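Local coordinates for alpha-aminoadipate/glutamate carrier protein LysW (Sulfolobus tokodaii, PDB 3VPB) that carries glutamate and alpha-aminoadipate, covalently attached to its C-terminal residue, through the successive steps of arginine and lysine biosynthesis, at residues E48-G51 with E52-E56. Residues are numbered along the deposited sequence; the frame is centred on the assembly and turned at random.
Sequences EQVG and EDWGE. With GLU (glutamic acid), chain H.
Glu56 OE1 is gripped from two sources: it accepts a 2.5 Å hydrogen bond from N of the bound glutamate and forms a salt bridge with Arg178 of a bound ArgX chain. Upstream in this C-terminal tail, Trp54 N donates to Gly51 O over 3.1 Å, and this backbone bond closes the type I beta turn that runs from Gly51 to Trp54. Its N-H...O angle of 162° is nearly straight. The turn folds the indole back against the preceding backbone: with CG anti to the carbonyl carbon (chi1 -80°), one ring face lies against residues 49-51. Two CH-pi contacts document this, Val50 CA at 3.8 Å from the centroid of the six-membered ring and Gly51 CA at 3.9 Å from that of the five-membered ring. Gln49 O rests above the same face, 3.5 Å from Trp54 CZ2, while Val50 CG2 meets Trp54 CE3 at 3.8 Å. At the rim, near the ring plane, the extended Glu48 brings OE2 to 3.5 Å from Trp54 CZ2; its OE1 forms a salt bridge with Arg59 of the same ArgX chain. Gly51 suits this fit, because a CB there would clash with Trp54 CD1. Replacing Trp54 by an alanine would probably leave Val50 and Gly51 without their ring face and let the tail turn more freely. Glu56 is the residue that carries glutamate as a 5-glutamyl adduct; here the two remain separate, and the approach of amine to side-chain carboxylate is consistent with a complex poised around isopeptide formation.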
ATOM      1  N   GLU E  48     -16.684   4.156  -3.586  1.00 27.92           N
ATOM      2  CA  GLU E  48     -15.384   3.575  -3.243  1.00 29.60           C
ATOM      3  C   GLU E  48     -14.494   3.434  -4.468  1.00 29.93           C
ATOM      4  O   GLU E  48     -14.988   3.261  -5.588  1.00 30.26           O
ATOM      5  CB  GLU E  48     -15.576   2.188  -2.637  1.00 29.69           C
ATOM      6  CG  GLU E  48     -16.132   2.174  -1.262  1.00 32.58           C
ATOM      7  CD  GLU E  48     -15.906   0.824  -0.594  1.00 37.43           C
ATOM      8  OE1 GLU E  48     -15.664   0.814   0.634  1.00 39.94           O
ATOM      9  OE2 GLU E  48     -15.966  -0.218  -1.300  1.00 38.09           O
ATOM     10  N   GLN E  49     -13.180   3.488  -4.261  1.00 30.64           N
ATOM     11  CA  GLN E  49     -12.238   3.202  -5.338  1.00 31.06           C
ATOM     12  C   GLN E  49     -12.096   1.694  -5.508  1.00 29.81           C
ATOM     13  O   GLN E  49     -12.247   0.940  -4.542  1.00 29.64           O
ATOM     14  CB  GLN E  49     -10.866   3.827  -5.057  1.00 31.55           C
ATOM     15  CG  GLN E  49     -10.889   5.344  -5.026  1.00 35.38           C
ATOM     16  CD  GLN E  49      -9.784   5.946  -5.856  1.00 40.41           C
ATOM     17  OE1 GLN E  49      -8.605   5.893  -5.486  1.00 42.37           O
ATOM     18  NE2 GLN E  49     -10.156   6.523  -6.996  1.00 42.54           N
ATOM     19  N   VAL E  50     -11.774   1.267  -6.727  1.00 29.27           N
ATOM     20  CA  VAL E  50     -11.607  -0.150  -7.047  1.00 28.15           C
ATOM     21  C   VAL E  50     -10.534  -0.785  -6.148  1.00 27.40           C
ATOM     22  O   VAL E  50      -9.434  -0.253  -6.024  1.00 27.50           O
ATOM     23  CB  VAL E  50     -11.317  -0.352  -8.561  1.00 29.23           C
ATOM     24  CG1 VAL E  50     -10.899  -1.780  -8.867  1.00 28.78           C
ATOM     25  CG2 VAL E  50     -12.553   0.007  -9.388  1.00 28.12           C
ATOM     26  N   GLY E  51     -10.870  -1.901  -5.496  1.00 25.26           N
ATOM     27  CA  GLY E  51      -9.913  -2.572  -4.610  1.00 23.35           C
ATOM     28  C   GLY E  51      -9.157  -3.646  -5.358  1.00 22.14           C
ATOM     29  O   GLY E  51      -9.576  -4.077  -6.427  1.00 21.44           O
ATOM     30  N   GLU E  52      -8.050  -4.107  -4.786  1.00 20.90           N
ATOM     31  CA  GLU E  52      -7.240  -5.113  -5.465  1.00 20.88           C
ATOM     32  C   GLU E  52      -7.943  -6.475  -5.479  1.00 20.64           C
ATOM     33  O   GLU E  52      -7.563  -7.362  -6.255  1.00 20.96           O
ATOM     34  CB  GLU E  52      -5.849  -5.204  -4.806  1.00 20.57           C
ATOM     35  CG  GLU E  52      -5.785  -6.110  -3.575  1.00 22.75           C
ATOM     36  CD  GLU E  52      -6.323  -5.493  -2.284  1.00 23.78           C
ATOM     37  OE1 GLU E  52      -6.839  -4.349  -2.302  1.00 25.26           O
ATOM     38  OE2 GLU E  52      -6.235  -6.189  -1.243  1.00 21.64           O
ATOM     39  N   ASP E  53      -8.993  -6.605  -4.667  1.00 20.22           N
ATOM     40  CA  ASP E  53      -9.811  -7.830  -4.594  1.00 20.71           C
ATOM     41  C   ASP E  53     -11.181  -7.704  -5.309  1.00 21.09           C
ATOM     42  O   ASP E  53     -12.054  -8.586  -5.189  1.00 20.37           O
ATOM     43  CB  ASP E  53     -10.029  -8.198  -3.121  1.00 20.86           C
ATOM     44  CG  ASP E  53     -10.973  -7.236  -2.410  1.00 20.94           C
ATOM     45  OD1 ASP E  53     -10.874  -5.999  -2.608  1.00 21.07           O
ATOM     46  OD2 ASP E  53     -11.826  -7.727  -1.641  1.00 22.05           O
ATOM     47  N   TRP E  54     -11.377  -6.618  -6.052  1.00 21.68           N
ATOM     48  CA  TRP E  54     -12.659  -6.390  -6.752  1.00 23.21           C
ATOM     49  C   TRP E  54     -12.863  -7.219  -8.012  1.00 24.27           C
ATOM     50  O   TRP E  54     -11.967  -7.346  -8.838  1.00 24.43           O
ATOM     51  CB  TRP E  54     -12.817  -4.916  -7.132  1.00 23.07           C
ATOM     52  CG  TRP E  54     -13.277  -4.048  -6.017  1.00 23.47           C
ATOM     53  CD1 TRP E  54     -13.014  -4.212  -4.677  1.00 23.24           C
ATOM     54  CD2 TRP E  54     -14.082  -2.871  -6.127  1.00 24.90           C
ATOM     55  NE1 TRP E  54     -13.605  -3.203  -3.954  1.00 23.11           N
ATOM     56  CE2 TRP E  54     -14.270  -2.370  -4.815  1.00 25.07           C
ATOM     57  CE3 TRP E  54     -14.672  -2.189  -7.208  1.00 27.87           C
ATOM     58  CZ2 TRP E  54     -15.028  -1.218  -4.552  1.00 27.62           C
ATOM     59  CZ3 TRP E  54     -15.426  -1.046  -6.943  1.00 27.92           C
ATOM     60  CH2 TRP E  54     -15.594  -0.576  -5.625  1.00 29.25           C
ATOM     61  N   GLY E  55     -14.072  -7.738  -8.173  1.00 25.49           N
ATOM     62  CA  GLY E  55     -14.473  -8.357  -9.422  1.00 26.91           C
ATOM     63  C   GLY E  55     -15.286  -9.597  -9.183  1.00 28.41           C
ATOM     64  O   GLY E  55     -16.059  -9.667  -8.228  1.00 28.82           O
ATOM     65  N   GLU E  56     -15.125 -10.565 -10.074  1.00 29.89           N
ATOM     66  CA  GLU E  56     -15.823 -11.840  -9.971  1.00 31.44           C
ATOM     67  C   GLU E  56     -15.103 -12.806  -9.047  1.00 32.69           C
ATOM     68  O   GLU E  56     -15.710 -13.755  -8.512  1.00 33.20           O
ATOM     69  CB  GLU E  56     -15.890 -12.497 -11.332  1.00 31.42           C
ATOM     70  CG  GLU E  56     -16.741 -11.810 -12.313  1.00 31.48           C
ATOM     71  CD  GLU E  56     -17.283 -12.800 -13.302  1.00 31.07           C
ATOM     72  OE1 GLU E  56     -17.539 -12.384 -14.417  1.00 26.81           O
ATOM     73  OE2 GLU E  56     -17.437 -14.004 -12.954  1.00 31.43           O
ATOM     74  OXT GLU E  56     -13.881 -12.676  -8.876  1.00 33.68           O
TER
HETATM   75  N   GLU H 501     -16.173 -10.496 -15.351  1.00 22.00           N
HETATM   76  CA  GLU H 501     -16.466 -10.985 -16.730  1.00 22.28           C
HETATM   77  C   GLU H 501     -15.615 -10.258 -17.757  1.00 22.62           C
HETATM   78  O   GLU H 501     -15.224  -9.075 -17.585  1.00 22.70           O
HETATM   79  CB  GLU H 501     -17.963 -10.799 -17.060  1.00 21.77           C
HETATM   80  CG  GLU H 501     -18.385 -11.526 -18.343  1.00 23.15           C
HETATM   81  CD  GLU H 501     -19.883 -11.433 -18.624  1.00 24.29           C
HETATM   82  OE1 GLU H 501     -20.458 -12.460 -19.085  1.00 21.98           O
HETATM   83  OE2 GLU H 501     -20.464 -10.343 -18.395  1.00 22.75           O
HETATM   84  OXT GLU H 501     -15.333 -10.853 -18.801  1.00 22.00           O